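Long-range contacts in uncharacterized protein (Leptospira interrogans serogroup Icterohaemorrhagiae serovar copenhageni, PDB 6ULO), which is of unknown function, but carries a domain related to the NADP-binding Rossmann superfamily and is probably held in the membrane by a transmembrane helix: residues A[216-221]-A[241-246]; A[249-254]-A[281-286]; A[287-292]-A[316-321]. All coordinates share one frame; numbering follows the deposited sequence.

Contact 1 (A[216-221]-A[241-246]); sequences RKVGII and LNLPVS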
# COMPACT_ATOMS: atom_id res chain seq x y z
N ARG A 216 -5.66 -17.98 4.93
CA ARG A 216 -5.41 -17.17 3.75
C ARG A 216 -3.94 -16.81 3.65
O ARG A 216 -3.12 -17.10 4.55
CB ARG A 216 -6.32 -15.93 3.74
CG ARG A 216 -7.73 -16.38 3.51
CD ARG A 216 -8.70 -15.27 3.46
NE ARG A 216 -10.04 -15.85 3.34
CZ ARG A 216 -10.67 -16.05 2.19
NH1 ARG A 216 -10.10 -15.67 1.05
NH2 ARG A 216 -11.89 -16.59 2.17
N LYS A 217 -3.58 -16.19 2.53
CA LYS A 217 -2.18 -15.96 2.18
C LYS A 217 -2.00 -14.54 1.69
O LYS A 217 -2.92 -13.95 1.12
CB LYS A 217 -1.76 -16.89 1.02
CG LYS A 217 -1.86 -18.38 1.41
CD LYS A 217 -1.37 -19.32 0.31
CE LYS A 217 -1.23 -20.77 0.84
NZ LYS A 217 0.08 -20.93 1.59
N VAL A 218 -0.77 -14.01 1.87
CA VAL A 218 -0.41 -12.72 1.29
C VAL A 218 -0.09 -12.92 -0.18
O VAL A 218 0.70 -13.80 -0.54
CB VAL A 218 0.79 -12.10 2.03
CG1 VAL A 218 1.22 -10.79 1.36
CG2 VAL A 218 0.46 -11.88 3.48
N GLY A 219 -0.70 -12.07 -1.04
CA GLY A 219 -0.34 -12.01 -2.44
C GLY A 219 0.65 -10.93 -2.81
O GLY A 219 1.48 -11.12 -3.72
N ILE A 220 0.56 -9.79 -2.13
CA ILE A 220 1.47 -8.68 -2.38
C ILE A 220 1.78 -8.01 -1.05
O ILE A 220 0.87 -7.76 -0.25
CB ILE A 220 0.84 -7.61 -3.31
CG1 ILE A 220 0.60 -8.17 -4.72
CG2 ILE A 220 1.76 -6.35 -3.37
CD1 ILE A 220 -0.11 -7.22 -5.63
N ILE A 221 3.06 -7.71 -0.81
CA ILE A 221 3.44 -6.78 0.24
C ILE A 221 4.20 -5.62 -0.38
O ILE A 221 5.17 -5.83 -1.12
CB ILE A 221 4.17 -7.47 1.42
CG1 ILE A 221 4.36 -6.47 2.56
CG2 ILE A 221 5.50 -8.12 0.99
CD1 ILE A 221 4.67 -7.13 3.88
N LEU A 241 9.17 -13.77 7.59
CA LEU A 241 9.18 -15.23 7.55
C LEU A 241 7.87 -15.82 8.00
O LEU A 241 7.49 -16.91 7.57
CB LEU A 241 10.33 -15.78 8.40
CG LEU A 241 11.59 -16.02 7.54
CD1 LEU A 241 12.13 -14.78 6.85
CD2 LEU A 241 12.65 -16.71 8.38
N ASN A 242 7.16 -15.12 8.91
CA ASN A 242 5.91 -15.62 9.45
C ASN A 242 4.72 -15.42 8.51
O ASN A 242 3.65 -15.97 8.77
CB ASN A 242 5.64 -14.93 10.80
CG ASN A 242 4.48 -15.53 11.53
OD1 ASN A 242 4.46 -16.76 11.79
ND2 ASN A 242 3.51 -14.69 11.87
N LEU A 243 4.88 -14.67 7.43
CA LEU A 243 3.73 -14.44 6.55
C LEU A 243 3.42 -15.70 5.76
O LEU A 243 4.34 -16.28 5.15
CB LEU A 243 4.02 -13.32 5.54
CG LEU A 243 4.16 -11.91 6.12
CD1 LEU A 243 4.61 -10.96 5.00
CD2 LEU A 243 2.85 -11.41 6.76
N PRO A 244 2.16 -16.14 5.72
CA PRO A 244 1.76 -17.19 4.77
C PRO A 244 1.69 -16.57 3.38
O PRO A 244 1.14 -15.48 3.21
CB PRO A 244 0.38 -17.61 5.29
CG PRO A 244 -0.16 -16.36 5.91
CD PRO A 244 1.02 -15.62 6.50
N VAL A 245 2.28 -17.25 2.39
CA VAL A 245 2.40 -16.69 1.05
C VAL A 245 2.05 -17.73 0.01
O VAL A 245 2.07 -18.93 0.26
CB VAL A 245 3.82 -16.12 0.79
CG1 VAL A 245 4.14 -15.06 1.82
CG2 VAL A 245 4.86 -17.23 0.85
N SER A 246 1.65 -17.24 -1.16
CA SER A 246 1.44 -18.05 -2.35
C SER A 246 2.75 -18.16 -3.13
O SER A 246 3.67 -17.35 -2.95
CB SER A 246 0.35 -17.42 -3.24
OG SER A 246 0.69 -16.12 -3.73
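Lys-217 and Val-245 meet at the surface, where the lysine lies with its aliphatic part beside the Val-245 carbonyl and turns its amine onto it. The bend is at the last torsion (chi4 -81°), which swings Lys-217 NZ to 3.1 Å from Val-245 O; the amine sits above the carbonyl plane while CD of the same lysine stays 3.5 Å from that oxygen. One residue on, the backbone makes a nearly straight hydrogen bond, Val-218 N to Pro-244 O at 2.8 Å, and Pro-244 CG comes to 3.3 Å from Arg-216 O. On the buried side Leu-243 spreads its two methyls over two partners. Leu-243 CD2 reaches Val-218 CG2 at 4.1 Å, the two side chains slanting past each other, whereas its CD1 meets Ile-221 CD1 at 4.0 Å with the side chains at about a right angle. Helix 203-214 covers Val-218 and Pro-244 through Leu-211, and Ile-283 closes over Val-218, Ile-221 and Val-245. Val-218 and Val-245 form a single parallel bridge, where the chain leaving helix 234-241 regains the start of strand 218-222, as expected of a beta-alpha-beta crossover in a Rossmann-like fold.

Contact 2 (A[249-254]-A[281-286]); sequences SLVVRT and QKISNF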
# COMPACT_ATOMS: atom_id res chain seq x y z
N SER A 249 3.30 -14.91 -4.92
CA SER A 249 3.23 -13.69 -4.11
C SER A 249 4.47 -12.83 -4.32
O SER A 249 5.59 -13.36 -4.39
CB SER A 249 3.16 -14.07 -2.63
OG SER A 249 2.06 -14.93 -2.35
N LEU A 250 4.29 -11.50 -4.38
CA LEU A 250 5.38 -10.56 -4.65
C LEU A 250 5.54 -9.50 -3.57
O LEU A 250 4.55 -9.00 -3.00
CB LEU A 250 5.12 -9.77 -5.97
CG LEU A 250 5.19 -10.57 -7.25
CD1 LEU A 250 4.95 -9.65 -8.44
CD2 LEU A 250 6.54 -11.28 -7.37
N VAL A 251 6.80 -9.16 -3.31
CA VAL A 251 7.20 -7.88 -2.74
C VAL A 251 7.20 -6.84 -3.85
O VAL A 251 7.71 -7.11 -4.95
CB VAL A 251 8.63 -7.97 -2.16
CG1 VAL A 251 9.12 -6.60 -1.70
CG2 VAL A 251 8.74 -9.02 -1.05
N VAL A 252 6.71 -5.64 -3.56
CA VAL A 252 6.89 -4.48 -4.41
C VAL A 252 7.64 -3.42 -3.61
O VAL A 252 7.26 -3.09 -2.48
CB VAL A 252 5.52 -3.92 -4.85
CG1 VAL A 252 5.72 -2.61 -5.66
CG2 VAL A 252 4.73 -4.98 -5.61
N ARG A 253 8.70 -2.85 -4.20
CA ARG A 253 9.47 -1.80 -3.54
C ARG A 253 10.00 -0.85 -4.61
O ARG A 253 9.96 -1.13 -5.82
CB ARG A 253 10.67 -2.38 -2.74
CG ARG A 253 11.72 -3.04 -3.62
CD ARG A 253 12.99 -3.37 -2.89
NE ARG A 253 12.81 -4.36 -1.83
CZ ARG A 253 12.90 -5.68 -1.98
NH1 ARG A 253 13.13 -6.22 -3.17
NH2 ARG A 253 12.77 -6.48 -0.91
N THR A 254 10.51 0.27 -4.13
CA THR A 254 11.29 1.17 -4.97
C THR A 254 12.61 1.48 -4.28
O THR A 254 12.76 1.31 -3.06
CB THR A 254 10.53 2.49 -5.19
OG1 THR A 254 10.11 3.03 -3.93
CG2 THR A 254 9.34 2.27 -6.07
N GLN A 281 9.84 -8.97 -6.37
CA GLN A 281 10.60 -10.11 -5.86
C GLN A 281 9.61 -11.05 -5.23
O GLN A 281 8.79 -10.62 -4.42
CB GLN A 281 11.59 -9.63 -4.79
CG GLN A 281 12.35 -10.73 -4.07
CD GLN A 281 13.38 -10.18 -3.09
OE1 GLN A 281 13.31 -9.01 -2.67
NE2 GLN A 281 14.35 -11.03 -2.72
N LYS A 282 9.66 -12.33 -5.56
CA LYS A 282 8.75 -13.25 -4.87
C LYS A 282 8.97 -13.18 -3.36
O LYS A 282 10.11 -13.13 -2.90
CB LYS A 282 8.92 -14.68 -5.38
CG LYS A 282 8.25 -14.94 -6.74
CD LYS A 282 8.38 -16.37 -7.19
CE LYS A 282 7.51 -16.65 -8.42
NZ LYS A 282 7.66 -18.04 -8.91
N ILE A 283 7.87 -13.18 -2.59
CA ILE A 283 8.05 -13.14 -1.13
C ILE A 283 8.83 -14.35 -0.63
O ILE A 283 9.67 -14.24 0.27
CB ILE A 283 6.71 -13.00 -0.38
CG1 ILE A 283 5.91 -11.81 -0.89
CG2 ILE A 283 6.97 -12.80 1.08
CD1 ILE A 283 4.57 -11.62 -0.18
N SER A 284 8.62 -15.52 -1.25
CA SER A 284 9.42 -16.69 -0.86
C SER A 284 10.91 -16.46 -1.10
O SER A 284 11.74 -16.88 -0.28
CB SER A 284 8.96 -17.91 -1.66
OG SER A 284 9.19 -17.69 -3.04
N ASN A 285 11.26 -15.81 -2.21
CA ASN A 285 12.65 -15.46 -2.48
C ASN A 285 13.17 -14.48 -1.44
O ASN A 285 14.26 -14.65 -0.88
CB ASN A 285 12.75 -14.91 -3.91
CG ASN A 285 14.18 -14.50 -4.30
OD1 ASN A 285 14.69 -13.49 -3.82
ND2 ASN A 285 14.83 -15.28 -5.17
N PHE A 286 12.37 -13.47 -1.12
CA PHE A 286 12.77 -12.50 -0.11
C PHE A 286 13.00 -13.17 1.23
O PHE A 286 13.93 -12.81 1.94
CB PHE A 286 11.68 -11.42 -0.03
CG PHE A 286 12.02 -10.24 0.85
CD1 PHE A 286 13.28 -9.64 0.80
CD2 PHE A 286 11.04 -9.68 1.68
CE1 PHE A 286 13.56 -8.51 1.56
CE2 PHE A 286 11.32 -8.54 2.44
CZ PHE A 286 12.58 -7.95 2.37
O HOH W 1 6.35 -15.93 -3.11
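Arg-253 and Gln-281 are brought together by two unlike chains. The arginine sets CG between its own backbone N and carbonyl carbon (chi1 65°) and bends again at chi3 (64°), whereas Gln-281 runs extended. The result is an end-on grip: Arg-253 NH1 lies 2.8 Å and Arg-253 NH2 3.1 Å from Gln-281 OE1, with that oxygen in the guanidinium plane and the amide plane turned 63° away. The other end of the amide is held too, Gln-281 NE2 donating to Asn-285 OD1 at 2.7 Å, which fixes the amide's rotation. Arg-253 NE forms a salt bridge with Glu-227, and this buried charge is probably balanced there.

Phe-286 receives the same guanidinium on its ring face. Arg-253 NH2 sits over that face, offset toward the rim, and Arg-253 CZ lies 5.0 Å from the centroid of the Phe-286 ring, a cation-pi contact. Val-251 fills the angle between them: CG1 lies over a face of the guanidinium, while Val-251 CG2 touches Phe-286 CD2 at 3.6 Å.

Beneath these side chains the backbones pair. Val-251 N donates to Gln-281 O at 2.7 Å, and Gln-281 N returns a longer, more bent bond to Val-251 O at 3.2 Å. At Lys-282, the N-cap residue, strand becomes helix, and the first helical amide, Ile-283 N, still reaches back to Ser-249 O at 2.9 Å. A water lies between that same oxygen and Ser-284 N, and Ile-283 CD1 packs on Ser-249 CB. The pairing adds antiparallel strand 277-282 to the last strand of a parallel 3-2-1-4-5 Rossmann-like sheet, with helix 283-291 setting off across the strands, its first turn packed on Val-251.

Contact 3 (A[287-292]-A[316-321]); sequences QKWLSS and TVVDKE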
# COMPACT_ATOMS: atom_id res chain seq x y z
N GLN A 287 12.17 -14.15 1.59
CA GLN A 287 12.36 -14.88 2.85
C GLN A 287 13.70 -15.60 2.89
O GLN A 287 14.34 -15.65 3.94
CB GLN A 287 11.20 -15.86 3.06
CG GLN A 287 9.88 -15.13 3.37
CD GLN A 287 8.69 -16.08 3.32
OE1 GLN A 287 8.75 -17.09 2.63
NE2 GLN A 287 7.63 -15.78 4.06
N LYS A 288 14.18 -16.11 1.74
CA LYS A 288 15.53 -16.67 1.67
C LYS A 288 16.58 -15.61 1.98
O LYS A 288 17.52 -15.84 2.75
CB LYS A 288 15.81 -17.29 0.30
CG LYS A 288 14.91 -18.43 -0.13
CD LYS A 288 15.28 -18.86 -1.56
CE LYS A 288 14.55 -20.12 -1.98
NZ LYS A 288 14.94 -21.32 -1.16
N TRP A 289 16.48 -14.43 1.34
CA TRP A 289 17.46 -13.38 1.61
C TRP A 289 17.46 -13.00 3.08
O TRP A 289 18.52 -12.85 3.70
CB TRP A 289 17.19 -12.16 0.72
CG TRP A 289 17.59 -12.41 -0.69
CD1 TRP A 289 16.79 -12.89 -1.71
CD2 TRP A 289 18.87 -12.17 -1.27
NE1 TRP A 289 17.53 -12.99 -2.88
CE2 TRP A 289 18.80 -12.55 -2.62
CE3 TRP A 289 20.09 -11.69 -0.76
CZ2 TRP A 289 19.89 -12.46 -3.47
CZ3 TRP A 289 21.17 -11.60 -1.61
CH2 TRP A 289 21.06 -11.98 -2.94
N LEU A 290 16.27 -12.87 3.67
CA LEU A 290 16.18 -12.45 5.07
C LEU A 290 16.71 -13.50 6.03
O LEU A 290 17.13 -13.15 7.14
CB LEU A 290 14.73 -12.10 5.40
CG LEU A 290 14.15 -10.88 4.68
CD1 LEU A 290 12.71 -10.76 5.11
CD2 LEU A 290 14.97 -9.65 5.05
N SER A 291 16.67 -14.78 5.65
CA SER A 291 17.13 -15.85 6.52
C SER A 291 18.63 -16.08 6.42
O SER A 291 19.18 -16.81 7.24
CB SER A 291 16.41 -17.16 6.18
OG SER A 291 16.79 -17.65 4.91
N SER A 292 19.30 -15.48 5.42
CA SER A 292 20.68 -15.80 5.07
C SER A 292 21.71 -15.31 6.10
O SER A 292 22.83 -15.83 6.10
CB SER A 292 21.01 -15.18 3.71
OG SER A 292 21.13 -13.74 3.77
N THR A 316 13.37 -3.88 -11.87
CA THR A 316 14.17 -5.07 -11.58
C THR A 316 13.26 -6.17 -11.03
O THR A 316 12.30 -5.88 -10.29
CB THR A 316 15.25 -4.70 -10.56
OG1 THR A 316 16.26 -3.91 -11.20
CG2 THR A 316 15.92 -5.89 -9.94
N VAL A 317 13.55 -7.41 -11.41
CA VAL A 317 13.00 -8.59 -10.74
C VAL A 317 14.14 -9.22 -9.97
O VAL A 317 15.16 -9.57 -10.55
CB VAL A 317 12.45 -9.60 -11.76
CG1 VAL A 317 11.94 -10.85 -11.05
CG2 VAL A 317 11.40 -8.96 -12.67
N VAL A 318 13.97 -9.40 -8.66
CA VAL A 318 14.95 -10.16 -7.89
C VAL A 318 14.53 -11.62 -7.99
O VAL A 318 13.63 -12.08 -7.26
CB VAL A 318 15.08 -9.70 -6.44
CG1 VAL A 318 16.02 -10.62 -5.67
CG2 VAL A 318 15.59 -8.26 -6.37
N ASP A 319 15.17 -12.35 -8.91
CA ASP A 319 14.85 -13.73 -9.18
C ASP A 319 16.00 -14.67 -8.82
O ASP A 319 15.87 -15.88 -9.04
CB ASP A 319 14.42 -13.91 -10.64
CG ASP A 319 15.39 -13.28 -11.64
OD1 ASP A 319 16.47 -12.79 -11.23
OD2 ASP A 319 15.04 -13.24 -12.84
N LYS A 320 17.09 -14.15 -8.27
CA LYS A 320 18.26 -14.93 -7.88
C LYS A 320 18.31 -15.00 -6.37
O LYS A 320 17.68 -14.22 -5.66
CB LYS A 320 19.53 -14.28 -8.42
CG LYS A 320 19.62 -14.31 -9.95
CD LYS A 320 20.85 -13.56 -10.51
CE LYS A 320 20.70 -12.04 -10.45
NZ LYS A 320 21.84 -11.33 -11.10
N GLU A 321 19.09 -15.93 -5.87
CA GLU A 321 19.07 -16.23 -4.45
C GLU A 321 20.40 -15.92 -3.79
O GLU A 321 21.45 -15.87 -4.45
CB GLU A 321 18.71 -17.69 -4.23
CG GLU A 321 17.34 -17.98 -4.72
CD GLU A 321 16.96 -19.43 -4.65
OE1 GLU A 321 17.81 -20.27 -4.28
OE2 GLU A 321 15.80 -19.72 -4.97
O HOH W 2 16.81 -22.49 -3.32
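Lys-320 O is gripped by two donors of helix 283-291, the indole of Trp-289 and, one turn earlier, the side-chain amide of Asn-285 (ND2). The arrangement belongs to the edge of the alpha/beta sheet, where the chain running out of strand 315-318, second arm of the hairpin begun by 307-310, passes beside helix 283-291. Trp-289 NE1 donates at 3.0 Å to Lys-320 O, which lies at the edge of the indole close to the ring plane; the nitrogen in turn lies in the carbonyl plane, on a lone pair. The bond is moderately bent, 147° at the hydrogen.

Around this bond the indole makes van der Waals contacts. Val-318 CG1 approaches Trp-289 NE1 at 4.0 Å, and on the benzo ring Trp-289 CZ2 comes within 3.5 Å of Glu-321 C. Glu-305, Lys-294 and Pro-322 also touch the tryptophan, so its buried ring is wedged between its own helix, helix 299-306 and the departing chain.

Nearer solvent, the Lys-288 chain lies obliquely across the Glu-321 carboxylate, Lys-288 CE being 3.3 Å from Glu-321 OE2. The bend at chi4 (-65°) places Lys-288 NZ 4.2 Å from Glu-321 OE2, too far for a salt bridge. A water joins the two charges instead, accepting from Lys-288 NZ at 3.1 Å and donating to Glu-321 OE1 at 2.6 Å. The main chain of the same tryptophan is gripped too: Trp-289 O accepts from the backbone N of Ser-292 and also from Ser-292 OG, at 2.8 Å.

Followed from the N terminus, the three contacts come in series: each closes before the next opens, and none nests or crosses. Contact 1 closes the excursion through helix 234-241 and delivers the chain to strand 249-255, next to strand 218-222. Contact 2 then closes the long connection to strand 277-282, and contact 3 closes the one that runs through helix 299-306 and the terminal hairpin. Physical links join them. Ser-249 OG bonds to Val-218 O between contacts 1 and 2, while contacts 2 and 3 share helix 283-291. Contacts 1 and 2 pair neighbouring strands, and contact 3 joins helix 283-291 to the chain leaving strand 315-318, toward the 307-310 edge.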